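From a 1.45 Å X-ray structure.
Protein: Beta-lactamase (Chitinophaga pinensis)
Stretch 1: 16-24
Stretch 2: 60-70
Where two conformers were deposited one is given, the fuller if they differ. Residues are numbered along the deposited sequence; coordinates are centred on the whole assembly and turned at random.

Stretch 1, residues 16-24: WSADYQPFR
Stretch 2 (60-70) TLIKAHMKTLG

This is a small loop-on-helix contact, burying 343 Å² with both sides summed, in which one buried histidine supplies the single hydrogen bond across the stretches and a proline packs against the helix beside it.

The helical partner, already under way before Thr 60, keeps phi/psi near -63/-43 through Thr 68, and Leu 69 flattens to -80/-15, with the usual i to i+4 ladder: His 65 N to Leu 61 O at 2.8 Å, Thr 68 N to Ala 64 O at 3.0 Å, Leu 69 N to His 65 O at 3.2 Å. It closes in a Schellman motif. Gly 70 takes phi/psi 93/24, a positive phi that favours glycine, and its N bonds back to Lys 67 O at 2.9 Å and, weakly, to Met 66 O at 3.0 Å. The spacing of the helix sets the rule for who takes part: Leu 61, His 65, Thr 68 and Leu 69 all direct CA-to-CB toward the loop, while Met 66 points away.

Against this face, Ala 18 to Pro 22 run extended (phi -65 to -146, psi 120 to 158) and lead into a strand at Phe 23 (-158/158) and Arg 24 (-80/121). The register is fixed by two CA pairs, Asp 19 with Leu 61 at 7.8 Å and Pro 22 with His 65 at 5.9 Å, so both segments advance in the same sense, and the loop lies closer to the helix at the proline.

His 65 (chi1 -77°, m; chi2 172°) is the hub. Its NE2 donates to Asp 19 OD1 at 2.6 Å with an N-H...O angle of 156°, and the carboxylate oxygen sits at the ring edge, near its plane, where an N-H can reach it. Asp 19 (-69/153) leaves its backbone sideways, but chi1 of -158° (t) and chi2 of 3° bring its end nearer the helix. The same OD1 accepts a weak bond from Tyr 20 N at 2.9 Å, 127°, so one oxygen ties the loop's own backbone to the histidine. Tyr 20 O also comes within 3.2 Å of His 65 NE2, but the angle is poor and this is no hydrogen bond. His 65 ND1 is satisfied elsewhere in the structure.

Pro 22 (-68/158, C-gamma endo) gives up 88 Å², the most of any residue here. Its CD lies over one face of the His 65 ring, 4.2 Å from the centroid and 24° off the normal, a CH-pi contact. Its CG meets His 65 O at 3.7 Å and Thr 68 CG2 (Thr 68 chi1 m) at 4.0 Å, while Pro 22 CB packs on Leu 69 CD1 at 4.0 Å. Leu 69 is m,t, and its CD2 lies 4.3 Å from Phe 23 N.

At the N-terminal end of the contact, Leu 61, with chi1 -98° and chi2 -140° between wells, sets CD1 3.7 Å from Asp 19 OD1.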

# COMPACT_ATOMS: atom_id res chain seq x y z
N TRP A 16 9.90 -1.27 -10.86
CA TRP A 16 9.18 -2.10 -9.84
C TRP A 16 10.14 -3.10 -9.20
O TRP A 16 9.94 -3.47 -8.03
CB TRP A 16 8.00 -2.84 -10.47
CG TRP A 16 6.84 -1.97 -10.81
CD1 TRP A 16 6.75 -0.62 -10.69
CD2 TRP A 16 5.63 -2.42 -11.42
NE1 TRP A 16 5.55 -0.19 -11.20
CE2 TRP A 16 4.82 -1.28 -11.59
CE3 TRP A 16 5.16 -3.67 -11.83
CZ2 TRP A 16 3.56 -1.38 -12.20
CZ3 TRP A 16 3.91 -3.77 -12.40
CH2 TRP A 16 3.14 -2.62 -12.60
N SER A 17 11.08 -3.59 -9.97
CA SER A 17 11.98 -4.70 -9.57
C SER A 17 13.37 -4.15 -9.19
O SER A 17 14.17 -4.93 -8.66
CB SER A 17 12.04 -5.74 -10.67
OG SER A 17 10.84 -6.49 -10.68
N ALA A 18 13.64 -2.88 -9.49
CA ALA A 18 14.97 -2.24 -9.28
C ALA A 18 15.26 -2.17 -7.78
O ALA A 18 14.42 -1.72 -7.01
CB ALA A 18 15.04 -0.87 -9.89
N ASP A 19 16.46 -2.54 -7.38
CA ASP A 19 16.83 -2.52 -5.95
C ASP A 19 16.92 -1.08 -5.47
O ASP A 19 17.11 -0.13 -6.26
CB ASP A 19 18.12 -3.31 -5.72
CG ASP A 19 18.33 -3.80 -4.30
OD1 ASP A 19 17.44 -3.58 -3.42
OD2 ASP A 19 19.39 -4.36 -4.07
N TYR A 20 16.67 -0.91 -4.19
CA TYR A 20 16.80 0.38 -3.50
C TYR A 20 17.29 0.09 -2.08
O TYR A 20 16.73 -0.83 -1.46
CB TYR A 20 15.46 1.12 -3.58
CG TYR A 20 15.59 2.56 -3.15
CD1 TYR A 20 16.10 3.50 -4.03
CD2 TYR A 20 15.28 2.98 -1.87
CE1 TYR A 20 16.26 4.82 -3.65
CE2 TYR A 20 15.43 4.29 -1.48
CZ TYR A 20 15.92 5.22 -2.37
OH TYR A 20 16.15 6.52 -2.04
N GLN A 21 18.18 0.94 -1.57
CA GLN A 21 18.77 0.82 -0.21
C GLN A 21 17.66 1.00 0.81
O GLN A 21 17.06 2.06 0.86
CB GLN A 21 19.86 1.90 -0.05
CG GLN A 21 20.64 1.82 1.25
CD GLN A 21 21.85 2.74 1.36
OE1 GLN A 21 22.21 3.17 2.45
NE2 GLN A 21 22.47 3.10 0.25
N PRO A 22 17.37 0.03 1.68
CA PRO A 22 16.33 0.26 2.68
C PRO A 22 16.80 1.30 3.69
O PRO A 22 17.99 1.54 3.92
CB PRO A 22 16.15 -1.11 3.34
CG PRO A 22 17.48 -1.78 3.15
CD PRO A 22 17.97 -1.30 1.80
N PHE A 23 15.82 1.92 4.36
CA PHE A 23 16.14 3.00 5.28
C PHE A 23 15.02 3.21 6.29
O PHE A 23 13.87 2.87 6.02
CB PHE A 23 16.42 4.28 4.50
CG PHE A 23 15.26 4.92 3.78
CD1 PHE A 23 14.83 4.48 2.53
CD2 PHE A 23 14.52 5.92 4.40
CE1 PHE A 23 13.76 5.10 1.89
CE2 PHE A 23 13.47 6.55 3.74
CZ PHE A 23 13.05 6.10 2.51
N ARG A 24 15.41 3.82 7.40
CA ARG A 24 14.48 4.21 8.46
C ARG A 24 13.79 5.51 8.05
O ARG A 24 14.46 6.54 7.72
CB ARG A 24 15.27 4.44 9.74
CG ARG A 24 14.42 4.75 10.94
CD ARG A 24 15.39 5.02 12.10
NE ARG A 24 14.68 5.39 13.30
CZ ARG A 24 15.18 6.16 14.25
NH1 ARG A 24 16.32 6.81 14.06
NH2 ARG A 24 14.43 6.41 15.31
N THR A 60 12.16 -12.31 -1.88
CA THR A 60 13.63 -12.38 -1.76
C THR A 60 14.19 -11.02 -1.34
O THR A 60 15.10 -10.99 -0.43
CB THR A 60 14.26 -12.86 -3.08
OG1 THR A 60 13.73 -14.17 -3.28
CG2 THR A 60 15.76 -12.90 -3.01
N LEU A 61 13.75 -9.93 -1.99
CA LEU A 61 14.24 -8.55 -1.72
C LEU A 61 13.80 -8.11 -0.33
O LEU A 61 14.60 -7.45 0.36
CB LEU A 61 13.72 -7.57 -2.78
CG LEU A 61 14.67 -7.23 -3.93
CD1 LEU A 61 14.55 -5.74 -4.25
CD2 LEU A 61 16.12 -7.58 -3.63
N ILE A 62 12.58 -8.45 0.04
CA ILE A 62 12.06 -8.09 1.39
C ILE A 62 12.94 -8.75 2.45
O ILE A 62 13.40 -8.03 3.37
CB ILE A 62 10.59 -8.51 1.55
CG1 ILE A 62 9.72 -7.63 0.65
CG2 ILE A 62 10.10 -8.46 3.01
CD1 ILE A 62 8.34 -8.21 0.43
N LYS A 63 13.23 -10.03 2.30
CA LYS A 63 14.09 -10.78 3.28
C LYS A 63 15.48 -10.11 3.35
O LYS A 63 16.03 -9.85 4.48
CB LYS A 63 14.07 -12.27 2.90
CG LYS A 63 14.83 -13.17 3.86
CD LYS A 63 14.76 -14.63 3.42
CE LYS A 63 15.42 -15.56 4.41
NZ LYS A 63 16.32 -14.82 5.34
N ALA A 64 16.09 -9.80 2.20
CA ALA A 64 17.43 -9.20 2.12
C ALA A 64 17.44 -7.81 2.73
O ALA A 64 18.44 -7.44 3.40
CB ALA A 64 17.92 -9.16 0.69
N HIS A 65 16.40 -7.00 2.44
CA HIS A 65 16.37 -5.62 2.95
C HIS A 65 16.25 -5.67 4.47
O HIS A 65 16.85 -4.84 5.15
CB HIS A 65 15.22 -4.88 2.31
CG HIS A 65 15.50 -4.47 0.91
ND1 HIS A 65 14.52 -3.93 0.10
CD2 HIS A 65 16.61 -4.56 0.16
CE1 HIS A 65 15.05 -3.66 -1.08
NE2 HIS A 65 16.32 -4.02 -1.07
N MET A 66 15.43 -6.58 4.96
CA MET A 66 15.24 -6.71 6.43
C MET A 66 16.57 -7.12 7.08
O MET A 66 16.93 -6.49 8.10
CB MET A 66 14.12 -7.68 6.73
CG MET A 66 12.78 -7.05 6.49
SD MET A 66 11.40 -8.14 6.85
CE MET A 66 11.58 -8.17 8.65
N LYS A 67 17.32 -8.02 6.45
CA LYS A 67 18.63 -8.45 6.99
C LYS A 67 19.54 -7.22 7.04
O LYS A 67 20.24 -7.00 8.08
CB LYS A 67 19.21 -9.57 6.12
CG LYS A 67 20.57 -10.09 6.58
CD LYS A 67 21.24 -11.04 5.60
CE LYS A 67 22.75 -11.05 5.76
NZ LYS A 67 23.49 -11.73 4.66
N THR A 68 19.62 -6.43 5.96
CA THR A 68 20.46 -5.21 5.92
C THR A 68 20.15 -4.29 7.12
O THR A 68 21.10 -3.71 7.66
CB THR A 68 20.28 -4.43 4.61
OG1 THR A 68 20.81 -5.30 3.60
CG2 THR A 68 20.93 -3.07 4.63
N LEU A 69 18.87 -4.15 7.50
CA LEU A 69 18.43 -3.30 8.63
C LEU A 69 18.64 -3.98 10.00
O LEU A 69 18.46 -3.25 11.01
CB LEU A 69 16.96 -2.96 8.46
CG LEU A 69 16.62 -2.09 7.24
CD1 LEU A 69 15.10 -1.96 7.12
CD2 LEU A 69 17.29 -0.75 7.34
N GLY A 70 18.89 -5.30 10.02
CA GLY A 70 19.13 -6.10 11.23
C GLY A 70 17.87 -6.73 11.79
O GLY A 70 17.88 -7.14 12.98